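Local coordinates for 2-hydroxyhepta-2,4-diene-1, 7-dioateisomerase (Mycobacterium abscessus, PDB 3R6O), which binds a magnesium ion and, as a member of the fumarylacetoacetate hydrolase family, probably isomerises 2-hydroxyhepta-2,4-diene-1,7-dioate, at residues Q105-G110 with E266-T271; A98-P103 with G183-N188; Q176-V181 with F227-D232; D144-P149 with H153-E158; L259-V264 with I280-P285. All blocks are in the same frame, centred on the assembly; numbering follows the deposited sequence.

Contact 1 of 5, residues Q105-G110 with E266-T271; sequences QVIALG and ETVSAT
V268 reaches from the helix toward the strand and is shared by two residues of 105-110, meeting L109 with one methyl and I107 with the other. The closer touch is L109 CD1 to V268 CG2, 3.7 Å; the second, I107 CG2 to V268 CG1, is longer at 4.2 Å. A chi1 of 168° turns the valine's fork so that CG2, beside the backbone N, faces L109 and CG1, anti to that N, faces I107. The L109 and V268 side chains meet at a slant. I107 and L109 lie two apart on the strand and both direct their CB toward the helix, whereas A108 between them points the other way. The nearest CA atoms, those of I107 and V268, are 8.4 Å apart, which leaves the joining to side chains alone. All three touching residues, I107, L109 and V268, are buried, and the contact is purely apolar. On the strand's two flanks, I107 and L109 share backbone hydrogen bonds with L281 of strand 279-281, and V106 and A108 with K134 and F132 of strand 130-134. The helix bearing V268, 261-269, thus packs across one face of the large mixed sheet, over strand 106-110, which is itself held between strands 279-281 and 130-134.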
# COMPACT_ATOMS: atom_id res chain seq x y z
N GLN A 105 4.03 -1.59 2.80
CA GLN A 105 2.64 -1.24 2.97
C GLN A 105 2.43 -0.75 4.38
O GLN A 105 3.17 -1.14 5.29
CB GLN A 105 1.68 -2.39 2.66
CG GLN A 105 1.76 -3.58 3.63
CD GLN A 105 1.10 -4.83 3.11
OE1 GLN A 105 0.02 -4.77 2.47
NE2 GLN A 105 1.70 -6.00 3.42
N VAL A 106 1.41 0.09 4.53
CA VAL A 106 1.06 0.63 5.84
C VAL A 106 -0.40 0.31 6.15
O VAL A 106 -1.31 0.81 5.48
CB VAL A 106 1.30 2.13 5.90
CG1 VAL A 106 0.98 2.67 7.34
CG2 VAL A 106 2.77 2.41 5.44
N ILE A 107 -0.56 -0.59 7.11
CA ILE A 107 -1.86 -1.04 7.56
C ILE A 107 -2.23 -0.25 8.80
O ILE A 107 -1.38 -0.01 9.66
CB ILE A 107 -1.84 -2.53 7.93
CG1 ILE A 107 -1.33 -3.38 6.76
CG2 ILE A 107 -3.27 -3.01 8.40
CD1 ILE A 107 -1.96 -3.11 5.49
N ALA A 108 -3.48 0.18 8.89
CA ALA A 108 -3.99 0.87 10.09
C ALA A 108 -5.29 0.22 10.55
O ALA A 108 -6.19 -0.07 9.72
CB ALA A 108 -4.25 2.40 9.81
N LEU A 109 -5.42 0.04 11.87
CA LEU A 109 -6.62 -0.53 12.43
C LEU A 109 -7.56 0.54 12.98
O LEU A 109 -7.15 1.41 13.76
CB LEU A 109 -6.24 -1.52 13.52
CG LEU A 109 -6.34 -2.99 13.24
CD1 LEU A 109 -5.38 -3.42 12.08
CD2 LEU A 109 -6.06 -3.72 14.63
N GLY A 110 -8.82 0.48 12.54
CA GLY A 110 -9.91 1.21 13.18
C GLY A 110 -10.62 0.39 14.23
O GLY A 110 -10.68 -0.83 14.14
N GLU A 266 -1.79 -11.65 14.02
CA GLU A 266 -2.61 -12.78 13.61
C GLU A 266 -3.77 -12.39 12.70
O GLU A 266 -3.94 -12.99 11.64
CB GLU A 266 -3.15 -13.51 14.85
CG GLU A 266 -4.01 -14.72 14.55
CD GLU A 266 -4.57 -15.35 15.81
OE1 GLU A 266 -5.06 -14.63 16.68
OE2 GLU A 266 -4.45 -16.57 15.95
N THR A 267 -4.59 -11.43 13.13
CA THR A 267 -5.78 -11.06 12.36
C THR A 267 -5.41 -10.36 11.05
O THR A 267 -6.01 -10.67 10.00
CB THR A 267 -6.78 -10.13 13.14
OG1 THR A 267 -7.18 -10.77 14.34
CG2 THR A 267 -8.03 -9.88 12.34
N VAL A 268 -4.44 -9.45 11.07
CA VAL A 268 -4.03 -8.78 9.83
C VAL A 268 -3.43 -9.79 8.85
O VAL A 268 -3.82 -9.84 7.68
CB VAL A 268 -3.05 -7.64 10.09
CG1 VAL A 268 -2.42 -7.15 8.74
CG2 VAL A 268 -3.76 -6.50 10.85
N SER A 269 -2.52 -10.63 9.35
CA SER A 269 -1.84 -11.58 8.48
C SER A 269 -2.73 -12.76 8.08
O SER A 269 -2.36 -13.55 7.24
CB SER A 269 -0.53 -12.08 9.07
OG SER A 269 -0.74 -13.05 10.09
N ALA A 270 -3.88 -12.91 8.71
CA ALA A 270 -4.85 -13.91 8.26
C ALA A 270 -5.36 -13.63 6.83
O ALA A 270 -5.82 -14.54 6.15
CB ALA A 270 -6.02 -14.03 9.24
N THR A 271 -5.33 -12.37 6.38
CA THR A 271 -5.81 -12.05 5.02
C THR A 271 -4.82 -11.26 4.15
O THR A 271 -4.98 -11.19 2.92
CB THR A 271 -7.16 -11.27 5.07
OG1 THR A 271 -6.92 -9.87 5.25
CG2 THR A 271 -8.09 -11.87 6.15

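Contact 2 of 5, residues A98-P103 with G183-N188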
# COMPACT_ATOMS: atom_id res chain seq x y z
N ALA A 98 11.45 9.69 9.55
CA ALA A 98 10.67 8.49 9.71
C ALA A 98 11.65 7.31 9.85
O ALA A 98 12.51 7.12 8.99
CB ALA A 98 9.74 8.30 8.48
N PRO A 99 11.56 6.53 10.93
CA PRO A 99 12.55 5.44 11.09
C PRO A 99 12.52 4.37 9.97
O PRO A 99 13.58 3.84 9.60
CB PRO A 99 12.19 4.84 12.46
CG PRO A 99 11.48 5.97 13.18
CD PRO A 99 10.69 6.65 12.12
N ILE A 100 11.32 4.06 9.47
CA ILE A 100 11.13 3.22 8.29
C ILE A 100 10.60 4.12 7.17
O ILE A 100 9.39 4.39 7.10
CB ILE A 100 10.15 2.06 8.55
CG1 ILE A 100 10.49 1.31 9.86
CG2 ILE A 100 10.08 1.11 7.29
CD1 ILE A 100 11.94 0.72 9.92
N PRO A 101 11.49 4.61 6.30
CA PRO A 101 11.02 5.65 5.40
C PRO A 101 10.21 5.12 4.22
O PRO A 101 9.44 5.87 3.66
CB PRO A 101 12.29 6.34 4.92
CG PRO A 101 13.44 5.69 5.57
CD PRO A 101 12.96 4.57 6.42
N GLU A 102 10.36 3.85 3.89
CA GLU A 102 9.73 3.30 2.65
C GLU A 102 9.19 1.92 2.94
O GLU A 102 9.69 0.94 2.37
CB GLU A 102 10.77 3.22 1.52
CG GLU A 102 11.16 4.58 0.94
CD GLU A 102 11.85 4.47 -0.41
OE1 GLU A 102 11.38 3.66 -1.25
OE2 GLU A 102 12.88 5.16 -0.61
N PRO A 103 8.22 1.82 3.87
CA PRO A 103 7.60 0.54 4.16
C PRO A 103 6.86 0.04 2.93
O PRO A 103 6.32 0.87 2.15
CB PRO A 103 6.59 0.87 5.27
CG PRO A 103 6.19 2.25 5.01
CD PRO A 103 7.44 2.94 4.41
N GLY A 183 10.07 -4.43 15.86
CA GLY A 183 9.96 -3.49 16.97
C GLY A 183 8.74 -2.59 16.88
O GLY A 183 7.76 -2.94 16.23
N TYR A 184 8.83 -1.44 17.54
CA TYR A 184 7.67 -0.58 17.75
C TYR A 184 8.01 0.88 17.48
O TYR A 184 9.14 1.32 17.71
CB TYR A 184 7.18 -0.66 19.19
CG TYR A 184 6.98 -2.01 19.84
CD1 TYR A 184 5.71 -2.56 19.96
CD2 TYR A 184 8.04 -2.67 20.43
CE1 TYR A 184 5.51 -3.76 20.61
CE2 TYR A 184 7.86 -3.87 21.09
CZ TYR A 184 6.59 -4.42 21.18
OH TYR A 184 6.43 -5.61 21.85
N MET A 185 7.03 1.65 17.03
CA MET A 185 7.21 3.10 16.79
C MET A 185 5.94 3.83 17.20
O MET A 185 4.83 3.28 17.07
CB MET A 185 7.34 3.44 15.31
CG MET A 185 8.35 2.71 14.56
SD MET A 185 8.56 3.60 13.03
CE MET A 185 7.18 3.03 12.04
N LEU A 186 6.10 5.07 17.64
CA LEU A 186 4.96 5.95 17.84
C LEU A 186 4.48 6.35 16.45
O LEU A 186 5.27 6.45 15.51
CB LEU A 186 5.38 7.18 18.67
CG LEU A 186 4.33 8.00 19.41
CD1 LEU A 186 3.45 7.09 20.24
CD2 LEU A 186 5.04 9.10 20.30
N ALA A 187 3.17 6.53 16.28
CA ALA A 187 2.64 6.92 15.00
C ALA A 187 1.38 7.77 15.15
O ALA A 187 0.81 7.85 16.25
CB ALA A 187 2.37 5.69 14.10
N ASN A 188 0.95 8.40 14.06
CA ASN A 188 -0.42 9.04 14.00
C ASN A 188 -1.18 8.66 12.74
O ASN A 188 -0.65 8.77 11.64
CB ASN A 188 -0.28 10.55 14.09
CG ASN A 188 -1.54 11.22 14.67
OD1 ASN A 188 -2.59 11.21 14.05
ND2 ASN A 188 -1.45 11.73 15.90
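The loop 98-103 passes the strand 183-188 without backbone pairing, the nearest CA atoms, those of P99 and M185, being 8.2 Å apart. M185 bridges that gap, and P99 and I100 both have CB directed toward the strand. The sulfur lies against the proline ring: M185 SD is 3.8 Å from P99 CG, with CB and CD of the same ring at almost the same range, so the contact spreads over several ring carbons and does not rest on one atom. The two side chains run at a slant to each other. I100 CG1 is a looser neighbour of the same end of the methionine, 4.3 Å from M185 CE. The torsions account for the reach: chi2 of -165° extends the methionine off its strand so that the sulfur end arrives at the loop, and chi3 of -81° bends the methyl aside. P99, I100 and M185 are all buried, and the contact is apolar throughout. M185 also touches V164 and I279, and I100 touches V164, which extends the same packing over neighbouring strands. This is loop-on-sheet hydrophobic packing, in which the connection between helix 70-79 and strand 106-110 covers the central strand 181-192 of the large mixed sheet, the strand that further along carries the magnesium ligand D189.

Contact 3 of 5, residues Q176-V181 with F227-D232; sequences QAIKHV and FTTGSD
A type II' beta turn, T229 to D232, follows strand 226-228 and rests against the 3-10 segment 178-180 that leads into the adjacent strand of the sheet. T229 has the largest share of the contact. Its methyl CG2 lies 4.0 Å from V181 CG1, the two side chains set crosswise, and 4.2 Å from I178 CD1, where threonine and isoleucine run antiparallel alongside one another. The isoleucine reaches across because its CG1 branch is anti to the backbone N (chi1 -175°); CG1 itself meets the backbone, 4.0 Å from D232 O. A water adds a polar bridge beside these methyls: it donates to I178 O at 2.8 Å and is hydrogen-bonded to T229 OG1 at 2.9 Å. T229 OG1 also has a weak hydrogen bond with A182 O. The two segments adjoin antiparallel neighbours of the large mixed sheet, strands 181-192 and 226-228, and T229 shares a backbone hydrogen bond with A182. Within the turn, D232 N bonds to T229 O at 3.0 Å, while G230 takes the positive phi of 51° that the first central position of a type II' turn requires. The short 3-10 segment opposite is held by H180 N to A177 O, 3.0 Å. V181 is buried, whereas I178, T229 and D232 are partly exposed. Behind the 3-10 segment, A177 and V181 pack on V265 of helix 261-269.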
# COMPACT_ATOMS: atom_id res chain seq x y z
N GLN A 176 3.42 -17.08 17.68
CA GLN A 176 4.57 -16.78 16.83
C GLN A 176 4.61 -15.33 16.34
O GLN A 176 5.60 -14.93 15.77
CB GLN A 176 4.57 -17.67 15.59
CG GLN A 176 4.38 -19.19 15.79
CD GLN A 176 5.55 -19.87 16.45
OE1 GLN A 176 6.08 -19.38 17.42
NE2 GLN A 176 5.96 -21.03 15.92
N ALA A 177 3.56 -14.54 16.58
CA ALA A 177 3.53 -13.13 16.16
C ALA A 177 4.80 -12.35 16.56
O ALA A 177 5.33 -11.58 15.77
CB ALA A 177 2.33 -12.45 16.73
N ILE A 178 5.28 -12.55 17.78
CA ILE A 178 6.44 -11.82 18.32
C ILE A 178 7.71 -12.04 17.48
O ILE A 178 8.53 -11.11 17.31
CB ILE A 178 6.70 -12.16 19.85
CG1 ILE A 178 7.84 -11.32 20.43
CG2 ILE A 178 7.02 -13.67 20.04
CD1 ILE A 178 7.64 -9.82 20.34
N LYS A 179 7.86 -13.26 16.94
CA LYS A 179 8.98 -13.62 16.06
C LYS A 179 9.02 -12.85 14.74
O LYS A 179 10.08 -12.83 14.09
CB LYS A 179 8.97 -15.13 15.77
N HIS A 180 7.89 -12.26 14.34
CA HIS A 180 7.76 -11.46 13.12
C HIS A 180 7.80 -9.95 13.33
O HIS A 180 7.66 -9.20 12.35
CB HIS A 180 6.46 -11.83 12.38
CG HIS A 180 6.43 -13.23 11.89
ND1 HIS A 180 6.77 -13.58 10.60
CD2 HIS A 180 6.13 -14.39 12.53
CE1 HIS A 180 6.67 -14.89 10.47
NE2 HIS A 180 6.27 -15.40 11.62
N VAL A 181 7.94 -9.48 14.57
CA VAL A 181 7.97 -8.05 14.83
C VAL A 181 9.40 -7.62 15.16
O VAL A 181 10.01 -8.08 16.11
CB VAL A 181 6.94 -7.63 15.94
CG1 VAL A 181 7.18 -6.23 16.38
CG2 VAL A 181 5.48 -7.82 15.41
N PHE A 227 11.80 1.14 18.42
CA PHE A 227 12.18 0.54 19.70
C PHE A 227 12.17 -0.95 19.45
O PHE A 227 11.09 -1.53 19.23
CB PHE A 227 11.16 0.97 20.77
CG PHE A 227 11.37 0.35 22.12
CD1 PHE A 227 12.32 0.84 22.99
CD2 PHE A 227 10.58 -0.70 22.54
CE1 PHE A 227 12.51 0.28 24.25
CE2 PHE A 227 10.75 -1.26 23.80
CZ PHE A 227 11.70 -0.78 24.65
N THR A 228 13.33 -1.57 19.38
CA THR A 228 13.39 -2.97 18.96
C THR A 228 12.94 -3.96 20.04
O THR A 228 12.93 -3.67 21.24
CB THR A 228 14.79 -3.39 18.48
OG1 THR A 228 15.68 -3.39 19.60
CG2 THR A 228 15.27 -2.43 17.37
N THR A 229 12.57 -5.14 19.56
CA THR A 229 12.10 -6.21 20.44
C THR A 229 13.23 -6.85 21.21
O THR A 229 13.03 -7.40 22.31
CB THR A 229 11.31 -7.25 19.64
OG1 THR A 229 12.08 -7.65 18.49
CG2 THR A 229 10.04 -6.64 19.13
N GLY A 230 14.43 -6.79 20.66
CA GLY A 230 15.58 -7.38 21.31
C GLY A 230 15.33 -8.83 21.69
O GLY A 230 14.95 -9.64 20.83
N SER A 231 15.48 -9.11 22.99
CA SER A 231 15.36 -10.44 23.59
C SER A 231 13.96 -10.77 24.15
O SER A 231 13.79 -11.83 24.76
CB SER A 231 16.40 -10.59 24.71
OG SER A 231 17.58 -11.22 24.24
N ASP A 232 12.97 -9.91 23.90
CA ASP A 232 11.63 -10.09 24.48
C ASP A 232 10.98 -11.38 23.96
O ASP A 232 11.05 -11.69 22.78
CB ASP A 232 10.69 -8.92 24.13
CG ASP A 232 11.15 -7.57 24.65
OD1 ASP A 232 12.17 -7.45 25.34
OD2 ASP A 232 10.44 -6.59 24.34
O HOH W 1 11.23 -10.41 17.89

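Contact 4 of 5, residues D144-P149 with H153-E158; sequences DAVIAP and HALDYE
L155 is the residue of 153-158 whose side chain makes the packing with 144-149. One methyl does the touching: L155 CD2 is 3.6 Å from V146 CG1 and 3.6 Å from A148 CB. The leucine's CG is anti to the backbone N (chi1 -167°), which carries CD2 across to these two residues, both with their CB bonds toward it, while I147 between them points away. V146 meets the leucine at a slant, and the nearest CA atoms, those of A148 and L155, are 6.6 Å apart. D156 comes next and turns to polar partners: its OD1 accepts from Y157 N at 3.0 Å, a bent bond (136° at the hydrogen) met on the anti side and 32° out of the carboxylate plane. That same oxygen also sits over one face of the Y157 ring, toward the rim. D156 and finally E158 each form a salt bridge with R193. E158 has been seen as a magnesium ligand in a crystal structure of this protein, though it binds no ion in this chain. The packing joins edge strand 146-148 of the five-stranded sheet to the start of strand 155-165 in the large mixed sheet, an apolar contact between two sheets three residues before E158, a metal-binding carboxylate.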
# COMPACT_ATOMS: atom_id res chain seq x y z
N ASP A 144 7.93 16.63 11.68
CA ASP A 144 7.51 17.18 10.42
C ASP A 144 6.08 17.71 10.50
O ASP A 144 5.23 17.11 11.18
CB ASP A 144 7.59 16.11 9.33
CG ASP A 144 9.02 15.69 9.02
OD1 ASP A 144 9.97 16.40 9.43
OD2 ASP A 144 9.18 14.68 8.31
N ALA A 145 5.81 18.77 9.76
CA ALA A 145 4.49 19.34 9.74
C ALA A 145 3.48 18.37 9.17
O ALA A 145 3.78 17.61 8.23
CB ALA A 145 4.46 20.62 8.96
N VAL A 146 2.29 18.40 9.75
CA VAL A 146 1.08 17.85 9.11
C VAL A 146 0.45 18.96 8.29
O VAL A 146 0.25 20.06 8.79
CB VAL A 146 0.07 17.38 10.17
CG1 VAL A 146 -1.29 17.01 9.50
CG2 VAL A 146 0.68 16.19 10.91
N ILE A 147 0.13 18.65 7.04
CA ILE A 147 -0.30 19.65 6.10
C ILE A 147 -1.71 19.29 5.75
O ILE A 147 -1.95 18.25 5.16
CB ILE A 147 0.54 19.63 4.82
CG1 ILE A 147 2.04 19.94 5.11
CG2 ILE A 147 -0.05 20.57 3.79
CD1 ILE A 147 2.29 21.31 5.62
N ALA A 148 -2.64 20.15 6.15
CA ALA A 148 -4.05 19.93 5.86
C ALA A 148 -4.35 20.37 4.45
O ALA A 148 -4.19 21.56 4.11
CB ALA A 148 -4.91 20.69 6.84
N PRO A 149 -4.82 19.43 3.61
CA PRO A 149 -5.00 19.78 2.22
C PRO A 149 -6.09 20.82 2.04
O PRO A 149 -6.96 20.95 2.90
CB PRO A 149 -5.39 18.45 1.58
CG PRO A 149 -5.98 17.65 2.68
CD PRO A 149 -5.33 18.08 3.92
N HIS A 153 -11.64 20.43 5.64
CA HIS A 153 -11.93 21.32 6.75
C HIS A 153 -12.23 20.48 8.02
O HIS A 153 -12.84 20.97 8.96
CB HIS A 153 -13.15 22.16 6.39
CG HIS A 153 -12.90 23.19 5.33
ND1 HIS A 153 -12.74 22.87 4.00
CD2 HIS A 153 -12.84 24.54 5.40
CE1 HIS A 153 -12.55 23.97 3.29
NE2 HIS A 153 -12.62 25.00 4.12
N ALA A 154 -11.77 19.23 8.04
CA ALA A 154 -12.05 18.35 9.18
C ALA A 154 -10.92 17.37 9.34
O ALA A 154 -11.13 16.17 9.22
CB ALA A 154 -13.38 17.62 8.99
N LEU A 155 -9.72 17.89 9.61
CA LEU A 155 -8.53 17.07 9.77
C LEU A 155 -8.38 16.59 11.21
O LEU A 155 -8.28 17.40 12.15
CB LEU A 155 -7.27 17.85 9.37
CG LEU A 155 -6.00 17.00 9.20
CD1 LEU A 155 -6.17 16.05 8.03
CD2 LEU A 155 -4.76 17.90 9.03
N ASP A 156 -8.37 15.26 11.37
CA ASP A 156 -8.29 14.67 12.69
C ASP A 156 -6.92 13.99 12.96
O ASP A 156 -6.23 13.57 12.04
CB ASP A 156 -9.42 13.66 12.88
CG ASP A 156 -10.01 13.70 14.27
OD1 ASP A 156 -9.40 14.33 15.15
OD2 ASP A 156 -11.10 13.10 14.47
N TYR A 157 -6.62 13.87 14.24
CA TYR A 157 -5.45 13.20 14.81
C TYR A 157 -5.86 11.88 15.48
O TYR A 157 -6.98 11.74 15.98
CB TYR A 157 -4.77 14.14 15.84
CG TYR A 157 -5.77 14.61 16.88
CD1 TYR A 157 -6.02 13.85 18.03
CD2 TYR A 157 -6.55 15.74 16.66
CE1 TYR A 157 -7.01 14.25 18.97
CE2 TYR A 157 -7.54 16.16 17.58
CZ TYR A 157 -7.78 15.40 18.73
OH TYR A 157 -8.74 15.81 19.66
N GLU A 158 -4.94 10.92 15.45
CA GLU A 158 -5.15 9.61 16.05
C GLU A 158 -3.81 9.03 16.46
O GLU A 158 -3.14 8.45 15.62
CB GLU A 158 -5.77 8.67 15.05
CG GLU A 158 -7.05 9.14 14.44
CD GLU A 158 -7.67 8.09 13.54
OE1 GLU A 158 -7.00 7.58 12.66
OE2 GLU A 158 -8.85 7.75 13.71

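Contact 5 of 5, residues L259-V264 with I280-P285; sequences LGFAEV and ILTGTP
V264 forms the close-packed centre of this contact, its CG1 methyl placed between two residues of 280-285. It lies 3.8 Å from I280 CG2, the valine and isoleucine passing flank to flank with opposite headings, and 3.9 Å from T282 CG2, where the two side chains stand nearly perpendicular. A chi1 of 169° sets V264 CG1 anti to its own backbone N and aims it at the strand. T282 CG2 in turn reaches the F261 ring, 4.0 Å from CE1. T282 OG1 approaches that ring obliquely, 3.9 Å from F261 CE1. F261, V264, I280 and T282 are all buried. The looser side lies at the start of the helix, where L259, G260, A262 and E263 are partly exposed. There G260 occupies the N-cap position, and G260 N donates to E263 OE1 at 3.1 Å, with an N-H...O angle of 152°, the hydrogen coming from above the carboxylate plane. The other oxygen of E263 pairs with R174. In the loop after strand 279-281, the T282 hydroxyl is bonded to I161 O, and the methyl does most of the packing on V264 and F261. G283 N, one residue on, donates to OE1 of the magnesium ligand E160. Apolar packing of the helix therefore sits behind a loop whose backbone N-H helps to orient a metal-binding carboxylate.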
# COMPACT_ATOMS: atom_id res chain seq x y z
N LEU A 259 -7.98 -6.00 20.39
CA LEU A 259 -7.02 -6.98 19.94
C LEU A 259 -5.62 -6.55 20.36
O LEU A 259 -5.10 -5.54 19.86
CB LEU A 259 -7.09 -7.08 18.43
CG LEU A 259 -8.38 -7.62 17.83
CD1 LEU A 259 -8.15 -7.80 16.32
CD2 LEU A 259 -8.75 -8.96 18.48
N GLY A 260 -4.99 -7.35 21.21
CA GLY A 260 -3.58 -7.10 21.58
C GLY A 260 -2.62 -7.26 20.41
O GLY A 260 -2.99 -7.79 19.34
N PHE A 261 -1.38 -6.81 20.61
CA PHE A 261 -0.33 -6.88 19.55
C PHE A 261 -0.25 -8.22 18.80
O PHE A 261 -0.22 -8.26 17.56
CB PHE A 261 1.06 -6.54 20.11
CG PHE A 261 1.26 -5.09 20.45
CD1 PHE A 261 1.25 -4.10 19.43
CD2 PHE A 261 1.46 -4.70 21.76
CE1 PHE A 261 1.43 -2.76 19.76
CE2 PHE A 261 1.66 -3.37 22.09
CZ PHE A 261 1.65 -2.39 21.10
N ALA A 262 -0.24 -9.31 19.55
CA ALA A 262 -0.13 -10.62 18.93
C ALA A 262 -1.36 -10.93 18.08
O ALA A 262 -1.24 -11.39 16.95
CB ALA A 262 0.14 -11.73 20.03
N GLU A 263 -2.53 -10.62 18.59
CA GLU A 263 -3.78 -10.85 17.88
C GLU A 263 -3.96 -9.94 16.67
O GLU A 263 -4.59 -10.35 15.68
CB GLU A 263 -4.96 -10.64 18.82
CG GLU A 263 -5.08 -11.62 19.92
CD GLU A 263 -6.16 -11.20 20.93
OE1 GLU A 263 -5.95 -10.23 21.72
OE2 GLU A 263 -7.23 -11.86 20.90
N VAL A 264 -3.44 -8.72 16.76
CA VAL A 264 -3.33 -7.80 15.61
C VAL A 264 -2.54 -8.44 14.46
O VAL A 264 -3.04 -8.55 13.34
CB VAL A 264 -2.73 -6.45 16.03
CG1 VAL A 264 -2.34 -5.57 14.82
CG2 VAL A 264 -3.76 -5.65 16.88
N ILE A 280 2.29 -1.77 10.87
CA ILE A 280 0.87 -1.83 11.30
C ILE A 280 0.62 -0.83 12.44
O ILE A 280 1.24 -0.94 13.50
CB ILE A 280 0.46 -3.28 11.75
CG1 ILE A 280 0.75 -4.33 10.66
CG2 ILE A 280 -1.04 -3.32 12.03
CD1 ILE A 280 0.68 -5.82 11.21
N LEU A 281 -0.28 0.13 12.21
CA LEU A 281 -0.78 1.01 13.26
C LEU A 281 -1.91 0.27 13.98
O LEU A 281 -2.88 -0.18 13.35
CB LEU A 281 -1.30 2.34 12.70
CG LEU A 281 -0.27 3.44 12.41
CD1 LEU A 281 0.65 2.95 11.40
CD2 LEU A 281 -1.04 4.76 11.93
N THR A 282 -1.79 0.16 15.30
CA THR A 282 -2.63 -0.79 16.03
C THR A 282 -3.89 -0.20 16.63
O THR A 282 -4.55 -0.86 17.41
CB THR A 282 -1.84 -1.53 17.11
OG1 THR A 282 -1.31 -0.61 18.07
CG2 THR A 282 -0.71 -2.36 16.44
N GLY A 283 -4.24 1.04 16.28
CA GLY A 283 -5.46 1.65 16.79
C GLY A 283 -5.22 2.87 17.67
O GLY A 283 -4.16 3.03 18.20
N THR A 284 -6.24 3.72 17.77
CA THR A 284 -6.22 4.91 18.61
C THR A 284 -7.33 4.89 19.68
O THR A 284 -8.42 4.35 19.46
CB THR A 284 -6.36 6.17 17.71
OG1 THR A 284 -5.95 7.32 18.43
CG2 THR A 284 -7.78 6.34 17.16
N PRO A 285 -7.05 5.45 20.87
CA PRO A 285 -8.13 5.54 21.86
C PRO A 285 -9.09 6.70 21.56
O PRO A 285 -9.00 7.30 20.51
CB PRO A 285 -7.39 5.78 23.16
CG PRO A 285 -6.15 6.47 22.76
CD PRO A 285 -5.76 5.88 21.44

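All five contacts reach the large mixed sheet. Contacts 1 and 5 are the closest pair, centres 9 Å apart: they share helix 261-269, and strands 106-110 and 279-281 are neighbours joined by I107 O to L281 N at 2.8 Å. Contact 2 connects to contact 3 through Y184 O and F227 N, 2.8 Å apart, and to contact 4 through N188 OD1 and E158 N, also 2.8 Å. Contacts 3 and 4 lie on opposite sides of the chain's centre, their own centres 31 Å apart. The bound magnesium, held by E160 and D189, is about 6 Å from the L109 side chain of contact 1 and about 9 Å from that of T282 in contact 5.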